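Local coordinates for protein potential RNA-dependent RNA polymerase (PDB 5I61) that copies RNA from an RNA template as the viral RNA-dependent RNA polymerase, probably serving both transcription and genome replication of a human picobirnavirus, at residues V235-V240 with L399-H404; D241-K246 with N353-G358. All coordinates share one frame; numbering follows the deposited sequence.

Interaction 1 (V235-V240 with L399-H404); sequences VSMEAV and LRRWHH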
ATOM      1  N   VAL B 235       7.804  -7.196  -7.714  1.00 22.55           N
ATOM      2  CA  VAL B 235       8.152  -7.316  -9.123  1.00 20.95           C
ATOM      3  C   VAL B 235       6.939  -6.953  -9.971  1.00 20.01           C
ATOM      4  O   VAL B 235       6.933  -5.900 -10.613  1.00 22.71           O
ATOM      5  CB  VAL B 235       8.682  -8.724  -9.437  1.00 22.00           C
ATOM      6  CG1 VAL B 235       9.178  -8.808 -10.843  1.00 26.24           C
ATOM      7  CG2 VAL B 235       9.812  -9.046  -8.513  1.00 24.89           C
ATOM      8  N   SER B 236       5.898  -7.791  -9.959  1.00 22.35           N
ATOM      9  CA  SER B 236       4.716  -7.585 -10.799  1.00 22.82           C
ATOM     10  C   SER B 236       3.616  -8.517 -10.326  1.00 20.20           C
ATOM     11  O   SER B 236       3.861  -9.439  -9.552  1.00 22.58           O
ATOM     12  CB  SER B 236       4.999  -7.865 -12.281  1.00 24.08           C
ATOM     13  OG  SER B 236       5.417  -9.210 -12.476  1.00 24.39           O
HETATM   14  N   MSE B 237       2.412  -8.312 -10.856  1.00 24.09           N
HETATM   15  CA  MSE B 237       1.291  -9.196 -10.554  1.00 24.09           C
HETATM   16  C   MSE B 237       1.486 -10.552 -11.242  1.00 26.03           C
HETATM   17  O   MSE B 237       1.017 -11.575 -10.750  1.00 23.99           O
HETATM   18  CB  MSE B 237      -0.043  -8.572 -10.967  1.00 27.11           C
HETATM   19  CG  MSE B 237      -0.549  -7.419 -10.066  1.00 36.71           C
HETATM   20 SE   MSE B 237      -0.115  -7.398  -8.103  1.00 58.58          SE
HETATM   21  CE  MSE B 237      -0.768  -9.074  -7.465  1.00 33.35           C
ATOM     22  N   GLU B 238       2.219 -10.559 -12.360  1.00 23.29           N
ATOM     23  CA  GLU B 238       2.501 -11.815 -13.031  1.00 24.48           C
ATOM     24  C   GLU B 238       3.483 -12.660 -12.225  1.00 25.34           C
ATOM     25  O   GLU B 238       3.355 -13.896 -12.191  1.00 22.44           O
ATOM     26  CB  GLU B 238       2.997 -11.535 -14.452  1.00 34.60           C
ATOM     27  CG  GLU B 238       1.847 -10.989 -15.354  1.00 40.38           C
ATOM     28  CD  GLU B 238       1.350  -9.588 -14.945  1.00 36.97           C
ATOM     29  OE1 GLU B 238       0.137  -9.313 -15.123  1.00 37.57           O
ATOM     30  OE2 GLU B 238       2.178  -8.774 -14.458  1.00 35.08           O
ATOM     31  N   ALA B 239       4.403 -12.011 -11.503  1.00 18.55           N
ATOM     32  CA  ALA B 239       5.273 -12.737 -10.586  1.00 23.03           C
ATOM     33  C   ALA B 239       4.488 -13.270  -9.385  1.00 22.88           C
ATOM     34  O   ALA B 239       4.785 -14.356  -8.866  1.00 21.55           O
ATOM     35  CB  ALA B 239       6.420 -11.832 -10.133  1.00 17.00           C
ATOM     36  N   VAL B 240       3.508 -12.503  -8.907  1.00 19.24           N
ATOM     37  CA  VAL B 240       2.616 -13.017  -7.878  1.00 17.38           C
ATOM     38  C   VAL B 240       1.901 -14.255  -8.390  1.00 19.66           C
ATOM     39  O   VAL B 240       1.861 -15.301  -7.716  1.00 17.02           O
ATOM     40  CB  VAL B 240       1.625 -11.921  -7.436  1.00 17.72           C
ATOM     41  CG1 VAL B 240       0.574 -12.513  -6.517  1.00 15.61           C
ATOM     42  CG2 VAL B 240       2.377 -10.766  -6.749  1.00 16.54           C
ATOM     43  N   LEU B 399      -3.872  -9.518  -2.288  1.00 19.78           N
ATOM     44  CA  LEU B 399      -3.751  -8.216  -2.936  1.00 21.25           C
ATOM     45  C   LEU B 399      -5.034  -7.873  -3.698  1.00 20.33           C
ATOM     46  O   LEU B 399      -5.009  -7.384  -4.828  1.00 22.47           O
ATOM     47  CB  LEU B 399      -2.508  -8.164  -3.825  1.00 20.16           C
ATOM     48  CG  LEU B 399      -1.218  -8.493  -3.051  1.00 22.55           C
ATOM     49  CD1 LEU B 399       0.032  -8.340  -3.909  1.00 23.25           C
ATOM     50  CD2 LEU B 399      -1.092  -7.705  -1.760  1.00 16.17           C
ATOM     51  N   ARG B 400      -6.170  -8.155  -3.054  1.00 22.32           N
ATOM     52  CA  ARG B 400      -7.516  -7.975  -3.602  1.00 23.34           C
ATOM     53  C   ARG B 400      -7.729  -8.668  -4.952  1.00 24.45           C
ATOM     54  O   ARG B 400      -8.538  -8.231  -5.790  1.00 21.73           O
ATOM     55  CB  ARG B 400      -7.880  -6.497  -3.643  1.00 26.55           C
ATOM     56  CG  ARG B 400      -7.975  -5.949  -2.214  1.00 42.49           C
ATOM     57  CD  ARG B 400      -8.793  -4.714  -2.275  1.00 43.45           C
ATOM     58  NE  ARG B 400      -7.927  -3.559  -2.237  1.00 60.38           N
ATOM     59  CZ  ARG B 400      -7.742  -2.711  -3.224  1.00 60.13           C
ATOM     60  NH1 ARG B 400      -8.250  -2.888  -4.481  1.00 58.91           N
ATOM     61  NH2 ARG B 400      -6.946  -1.686  -3.057  1.00 56.54           N
ATOM     62  N   ARG B 401      -7.068  -9.798  -5.164  1.00 20.18           N
ATOM     63  CA  ARG B 401      -7.368 -10.615  -6.326  1.00 24.63           C
ATOM     64  C   ARG B 401      -7.756 -12.032  -5.913  1.00 20.83           C
ATOM     65  O   ARG B 401      -7.251 -12.576  -4.929  1.00 21.09           O
ATOM     66  CB  ARG B 401      -6.181 -10.660  -7.285  1.00 25.12           C
ATOM     67  CG  ARG B 401      -5.812  -9.339  -7.929  1.00 20.94           C
ATOM     68  CD  ARG B 401      -4.335  -9.409  -8.234  1.00 24.54           C
ATOM     69  NE  ARG B 401      -4.061  -9.704  -9.624  1.00 32.73           N
ATOM     70  CZ  ARG B 401      -3.030 -10.417 -10.067  1.00 30.51           C
ATOM     71  NH1 ARG B 401      -2.166 -10.970  -9.221  1.00 24.72           N
ATOM     72  NH2 ARG B 401      -2.885 -10.605 -11.379  1.00 36.62           N
ATOM     73  N   TRP B 402      -8.649 -12.627  -6.691  1.00 20.11           N
ATOM     74  CA  TRP B 402      -9.017 -14.027  -6.515  1.00 21.10           C
ATOM     75  C   TRP B 402      -8.156 -14.896  -7.417  1.00 18.15           C
ATOM     76  O   TRP B 402      -7.810 -14.505  -8.534  1.00 20.83           O
ATOM     77  CB  TRP B 402     -10.507 -14.199  -6.829  1.00 19.57           C
ATOM     78  CG  TRP B 402     -11.120 -15.558  -6.837  1.00 19.05           C
ATOM     79  CD1 TRP B 402     -11.728 -16.187  -5.794  1.00 19.51           C
ATOM     80  CD2 TRP B 402     -11.294 -16.419  -7.979  1.00 19.04           C
ATOM     81  NE1 TRP B 402     -12.257 -17.398  -6.206  1.00 17.62           N
ATOM     82  CE2 TRP B 402     -12.000 -17.564  -7.540  1.00 20.90           C
ATOM     83  CE3 TRP B 402     -10.920 -16.335  -9.326  1.00 17.39           C
ATOM     84  CZ2 TRP B 402     -12.353 -18.618  -8.416  1.00 19.95           C
ATOM     85  CZ3 TRP B 402     -11.276 -17.382 -10.194  1.00 18.40           C
ATOM     86  CH2 TRP B 402     -11.979 -18.500  -9.733  1.00 17.39           C
ATOM     87  N   HIS B 403      -7.764 -16.041  -6.897  1.00 18.37           N
ATOM     88  CA  HIS B 403      -6.989 -17.046  -7.614  1.00 18.60           C
ATOM     89  C   HIS B 403      -7.632 -18.394  -7.332  1.00 21.28           C
ATOM     90  O   HIS B 403      -8.099 -18.638  -6.216  1.00 19.49           O
ATOM     91  CB  HIS B 403      -5.518 -17.123  -7.139  1.00 19.11           C
ATOM     92  CG  HIS B 403      -4.744 -15.844  -7.254  1.00 20.15           C
ATOM     93  ND1 HIS B 403      -3.866 -15.594  -8.292  1.00 18.19           N
ATOM     94  CD2 HIS B 403      -4.671 -14.765  -6.432  1.00 17.36           C
ATOM     95  CE1 HIS B 403      -3.296 -14.413  -8.110  1.00 17.36           C
ATOM     96  NE2 HIS B 403      -3.758 -13.895  -6.985  1.00 17.00           N
ATOM     97  N   HIS B 404      -7.623 -19.280  -8.320  1.00 21.71           N
ATOM     98  CA  HIS B 404      -8.160 -20.621  -8.140  1.00 19.65           C
ATOM     99  C   HIS B 404      -7.194 -21.606  -8.765  1.00 22.28           C
ATOM    100  O   HIS B 404      -6.616 -21.316  -9.817  1.00 19.61           O
ATOM    101  CB  HIS B 404      -9.558 -20.767  -8.790  1.00 22.50           C
ATOM    102  CG  HIS B 404     -10.307 -21.996  -8.376  1.00 23.72           C
ATOM    103  ND1 HIS B 404      -9.951 -23.263  -8.790  1.00 25.62           N
ATOM    104  CD2 HIS B 404     -11.404 -22.150  -7.600  1.00 26.52           C
ATOM    105  CE1 HIS B 404     -10.792 -24.145  -8.282  1.00 25.43           C
ATOM    106  NE2 HIS B 404     -11.685 -23.497  -7.555  1.00 27.73           N
TER
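The flat guanidinium group of Arg401 carries Met237 over one of its faces, with CB of Met237 standing 3.3 Å above the plane and shifted toward the rim. At the edge, close to the plane, lies a branch of Val240, its CG1 4.1 Å from NH1 of Arg401. The arginine lies on strand 401-404, which pairs antiparallel with strand 395-398; both residues at the hairpin tip, Leu399 and Arg400, adopt left-handed backbone conformations. Coming after the GDD hairpin of the palm, this hairpin is probably motif E, the primer grip of related polymerases. Met237, modelled as selenomethionine, belongs to the first turn of helix 237-250, so the contact sets the helix start against the hairpin tip. The Met237 and Arg401 side chains run past one another in opposite directions. Bends at chi2 (-31°) and chi3 (-56°) fold the methionine back and carry CE between the arginine and Leu399. There CE meets CD1 of Leu399 at 3.7 Å and CD of Arg401 at the same distance; its still closer approach to NH1 is too short to be trusted. Val240 adds a looser apolar touch, CG2 to CD1 of Leu399 at 4.4 Å. The charge of Arg401 is met by Asp241, next along the helix, while Leu399 N is bonded to Asp360 of the GDD sequence, tying the hairpin tip to the active-site region. Glu238 forms a salt bridge with Lys455; its OE1, 5.0 Å from NH2 of Arg401, is too far for a second, although the opposite charges may still attract weakly. The helix start is fixed by Ser236, an N-cap whose OG accepts from Ala239 N at 3.1 Å, with an N-H...O angle of 152°.

Interaction 2 (D241-K246 with N353-G358); sequences DRRITK and NSQCLG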
ATOM      1  N   ASP B 241       1.322 -14.145  -9.600  1.00 21.47           N
ATOM      2  CA  ASP B 241       0.584 -15.251 -10.217  1.00 22.79           C
ATOM      3  C   ASP B 241       1.437 -16.510 -10.308  1.00 21.19           C
ATOM      4  O   ASP B 241       0.945 -17.621 -10.069  1.00 22.28           O
ATOM      5  CB  ASP B 241       0.099 -14.882 -11.633  1.00 23.66           C
ATOM      6  CG  ASP B 241      -0.940 -13.744 -11.667  1.00 27.81           C
ATOM      7  OD1 ASP B 241      -1.659 -13.508 -10.662  1.00 25.38           O
ATOM      8  OD2 ASP B 241      -1.045 -13.107 -12.744  1.00 25.61           O
ATOM      9  N   ARG B 242       2.719 -16.364 -10.657  1.00 21.49           N
ATOM     10  CA  ARG B 242       3.513 -17.560 -10.879  1.00 26.07           C
ATOM     11  C   ARG B 242       3.780 -18.295  -9.575  1.00 24.62           C
ATOM     12  O   ARG B 242       3.779 -19.528  -9.551  1.00 23.51           O
ATOM     13  CB  ARG B 242       4.826 -17.228 -11.574  1.00 24.52           C
ATOM     14  CG  ARG B 242       5.610 -18.511 -11.889  1.00 43.65           C
ATOM     15  CD  ARG B 242       6.922 -18.206 -12.549  1.00 48.19           C
ATOM     16  NE  ARG B 242       6.782 -16.961 -13.275  1.00 47.06           N
ATOM     17  CZ  ARG B 242       7.262 -15.806 -12.878  1.00 52.59           C
ATOM     18  NH1 ARG B 242       7.936 -15.732 -11.689  1.00 50.77           N
ATOM     19  NH2 ARG B 242       7.053 -14.723 -13.650  1.00 48.64           N
ATOM     20  N   ARG B 243       3.956 -17.549  -8.480  1.00 18.01           N
ATOM     21  CA  ARG B 243       4.195 -18.155  -7.184  1.00 18.15           C
ATOM     22  C   ARG B 243       2.904 -18.705  -6.576  1.00 23.00           C
ATOM     23  O   ARG B 243       2.946 -19.743  -5.890  1.00 19.08           O
ATOM     24  CB  ARG B 243       4.866 -17.130  -6.272  1.00 19.11           C
ATOM     25  CG  ARG B 243       5.188 -17.676  -4.917  1.00 22.95           C
ATOM     26  CD  ARG B 243       6.418 -17.066  -4.313  1.00 24.50           C
ATOM     27  NE  ARG B 243       7.614 -17.143  -5.162  1.00 32.03           N
ATOM     28  CZ  ARG B 243       8.753 -16.500  -4.889  1.00 30.13           C
ATOM     29  NH1 ARG B 243       8.850 -15.732  -3.802  1.00 21.52           N
ATOM     30  NH2 ARG B 243       9.790 -16.618  -5.699  1.00 28.79           N
ATOM     31  N   ILE B 244       1.754 -18.041  -6.823  1.00 21.51           N
ATOM     32  CA  ILE B 244       0.468 -18.653  -6.485  1.00 19.75           C
ATOM     33  C   ILE B 244       0.359 -20.008  -7.167  1.00 20.35           C
ATOM     34  O   ILE B 244      -0.055 -20.987  -6.546  1.00 20.44           O
ATOM     35  CB  ILE B 244      -0.721 -17.753  -6.869  1.00 18.63           C
ATOM     36  CG1 ILE B 244      -0.784 -16.505  -6.007  1.00 22.44           C
ATOM     37  CG2 ILE B 244      -2.032 -18.529  -6.755  1.00 18.15           C
ATOM     38  CD1 ILE B 244      -1.211 -16.740  -4.597  1.00 23.27           C
ATOM     39  N   THR B 245       0.767 -20.099  -8.441  1.00 20.45           N
ATOM     40  CA  THR B 245       0.664 -21.376  -9.145  1.00 24.02           C
ATOM     41  C   THR B 245       1.542 -22.424  -8.484  1.00 24.98           C
ATOM     42  O   THR B 245       1.085 -23.533  -8.176  1.00 24.52           O
ATOM     43  CB  THR B 245       1.054 -21.239 -10.619  1.00 28.16           C
ATOM     44  OG1 THR B 245       0.371 -20.127 -11.209  1.00 21.71           O
ATOM     45  CG2 THR B 245       0.696 -22.532 -11.383  1.00 24.35           C
ATOM     46  N   LYS B 246       2.816 -22.079  -8.250  1.00 25.69           N
ATOM     47  CA  LYS B 246       3.736 -22.995  -7.572  1.00 24.21           C
ATOM     48  C   LYS B 246       3.177 -23.434  -6.221  1.00 21.00           C
ATOM     49  O   LYS B 246       3.290 -24.601  -5.836  1.00 21.41           O
ATOM     50  CB  LYS B 246       5.102 -22.329  -7.392  1.00 25.41           C
ATOM     51  CG  LYS B 246       6.079 -22.383  -8.587  1.00 27.48           C
ATOM     52  CD  LYS B 246       7.354 -21.514  -8.303  1.00 40.02           C
ATOM     53  CE  LYS B 246       7.208 -19.997  -8.749  1.00 42.77           C
ATOM     54  NZ  LYS B 246       7.974 -18.869  -8.010  1.00 32.71           N
ATOM     55  N   ASN B 353       6.399 -21.135  -1.362  1.00 25.37           N
ATOM     56  CA  ASN B 353       5.611 -20.383  -2.331  1.00 26.85           C
ATOM     57  C   ASN B 353       4.463 -19.614  -1.690  1.00 20.39           C
ATOM     58  O   ASN B 353       3.753 -18.900  -2.389  1.00 22.46           O
ATOM     59  CB  ASN B 353       5.103 -21.318  -3.421  1.00 23.23           C
ATOM     60  CG  ASN B 353       6.224 -22.160  -4.003  1.00 25.41           C
ATOM     61  OD1 ASN B 353       7.124 -21.652  -4.667  1.00 25.88           O
ATOM     62  ND2 ASN B 353       6.175 -23.449  -3.740  1.00 24.53           N
ATOM     63  N   SER B 354       4.279 -19.739  -0.387  1.00 16.41           N
ATOM     64  CA  SER B 354       3.531 -18.760   0.385  1.00 21.60           C
ATOM     65  C   SER B 354       4.049 -17.338   0.133  1.00 18.27           C
ATOM     66  O   SER B 354       5.230 -17.119  -0.175  1.00 16.39           O
ATOM     67  CB  SER B 354       3.647 -19.107   1.877  1.00 20.49           C
ATOM     68  OG  SER B 354       3.262 -20.459   2.097  1.00 22.37           O
ATOM     69  N   GLN B 355       3.158 -16.351   0.284  1.00 20.11           N
ATOM     70  CA  GLN B 355       3.468 -14.960  -0.068  1.00 22.60           C
ATOM     71  C   GLN B 355       2.969 -14.018   1.022  1.00 21.06           C
ATOM     72  O   GLN B 355       1.960 -14.293   1.683  1.00 20.22           O
ATOM     73  CB  GLN B 355       2.818 -14.532  -1.424  1.00 17.74           C
ATOM     74  CG  GLN B 355       3.428 -15.210  -2.633  1.00 25.17           C
ATOM     75  CD  GLN B 355       2.941 -14.628  -3.975  1.00 25.50           C
ATOM     76  OE1 GLN B 355       3.425 -13.564  -4.416  1.00 19.67           O
ATOM     77  NE2 GLN B 355       2.010 -15.344  -4.643  1.00 18.03           N
ATOM     78  N   CYS B 356       3.651 -12.884   1.174  1.00 18.71           N
ATOM     79  CA  CYS B 356       3.094 -11.836   2.006  1.00 17.75           C
ATOM     80  C   CYS B 356       3.617 -10.481   1.557  1.00 24.66           C
ATOM     81  O   CYS B 356       4.667 -10.375   0.912  1.00 24.14           O
ATOM     82  CB  CYS B 356       3.406 -12.065   3.487  1.00 21.25           C
ATOM     83  SG  CYS B 356       5.193 -12.165   3.892  1.00 19.37           S
ATOM     84  N   LEU B 357       2.856  -9.446   1.902  1.00 21.45           N
ATOM     85  CA  LEU B 357       3.169  -8.070   1.539  1.00 22.72           C
ATOM     86  C   LEU B 357       2.440  -7.182   2.537  1.00 19.78           C
ATOM     87  O   LEU B 357       1.205  -7.202   2.586  1.00 19.61           O
ATOM     88  CB  LEU B 357       2.732  -7.763   0.103  1.00 19.17           C
ATOM     89  CG  LEU B 357       3.275  -6.538  -0.672  1.00 27.85           C
ATOM     90  CD1 LEU B 357       2.838  -5.219  -0.102  1.00 30.75           C
ATOM     91  CD2 LEU B 357       4.783  -6.548  -0.850  1.00 24.37           C
ATOM     92  N   GLY B 358       3.198  -6.410   3.311  1.00 20.73           N
ATOM     93  CA  GLY B 358       2.641  -5.651   4.420  1.00 20.89           C
ATOM     94  C   GLY B 358       1.630  -6.443   5.228  1.00 23.12           C
ATOM     95  O   GLY B 358       1.970  -7.466   5.832  1.00 21.37           O
TER
HETATM   96  O   HOH W   1       7.093 -15.841  -1.514  1.00 23.53           O
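With CG of Arg243 swung anti to the backbone N (chi1 -178°), the aliphatic stem of the arginine lies against Asn353 and Gln355, and further bends at chi2 and chi3 carry the guanidinium group past Gln355 to a water. CG of Arg243 sits 3.2 Å from the Asn353 carbonyl O. Beyond it the side chain crosses that of Gln355 at a slant, the guanidinium and amide planes 67° apart. The water completes the link, accepting from Arg243 NH1 at 2.9 Å and donating to Ser354 O at 2.6 Å. Gln355 begins the edge strand 355-357 of the antiparallel palm sheet and pairs with Val362 in strand 360-363; these two strands form the motif C hairpin, with the GDD sequence, Gly358 to Asp360, at and just after its turn. Helix 237-250 thus packs beside the first arm of that hairpin. Gln355 extends beyond CG to place NE2 against the helix, 3.3 Å from Ile244 CG1, and this nitrogen is probably hydrogen-bonded to the backbone O of Val240. One turn on from Arg243, Lys246 crosses Asn353 at about a right angle, its CB 3.5 Å from Asn353 OD1.

Both contacts use helix 237-250: interaction 1 takes its first turn and interaction 2 the turns that follow, with centres 8 Å apart. In chain order the helix comes first, then 353-358, then 399-404, so interaction 2 is nested within the loop closed by interaction 1. Two polar joints connect them directly, the salt bridge from Arg401 NH1 to Asp241 OD1 at 3.0 Å and the probable bond between Gln355 and Val240; His403 also packs on Asp241 and Ile244. One helix thus touches two separate antiparallel sheets of the polymerase domain, the four-stranded palm sheet with its GDD hairpin and the three-stranded sheet of the presumed motif E.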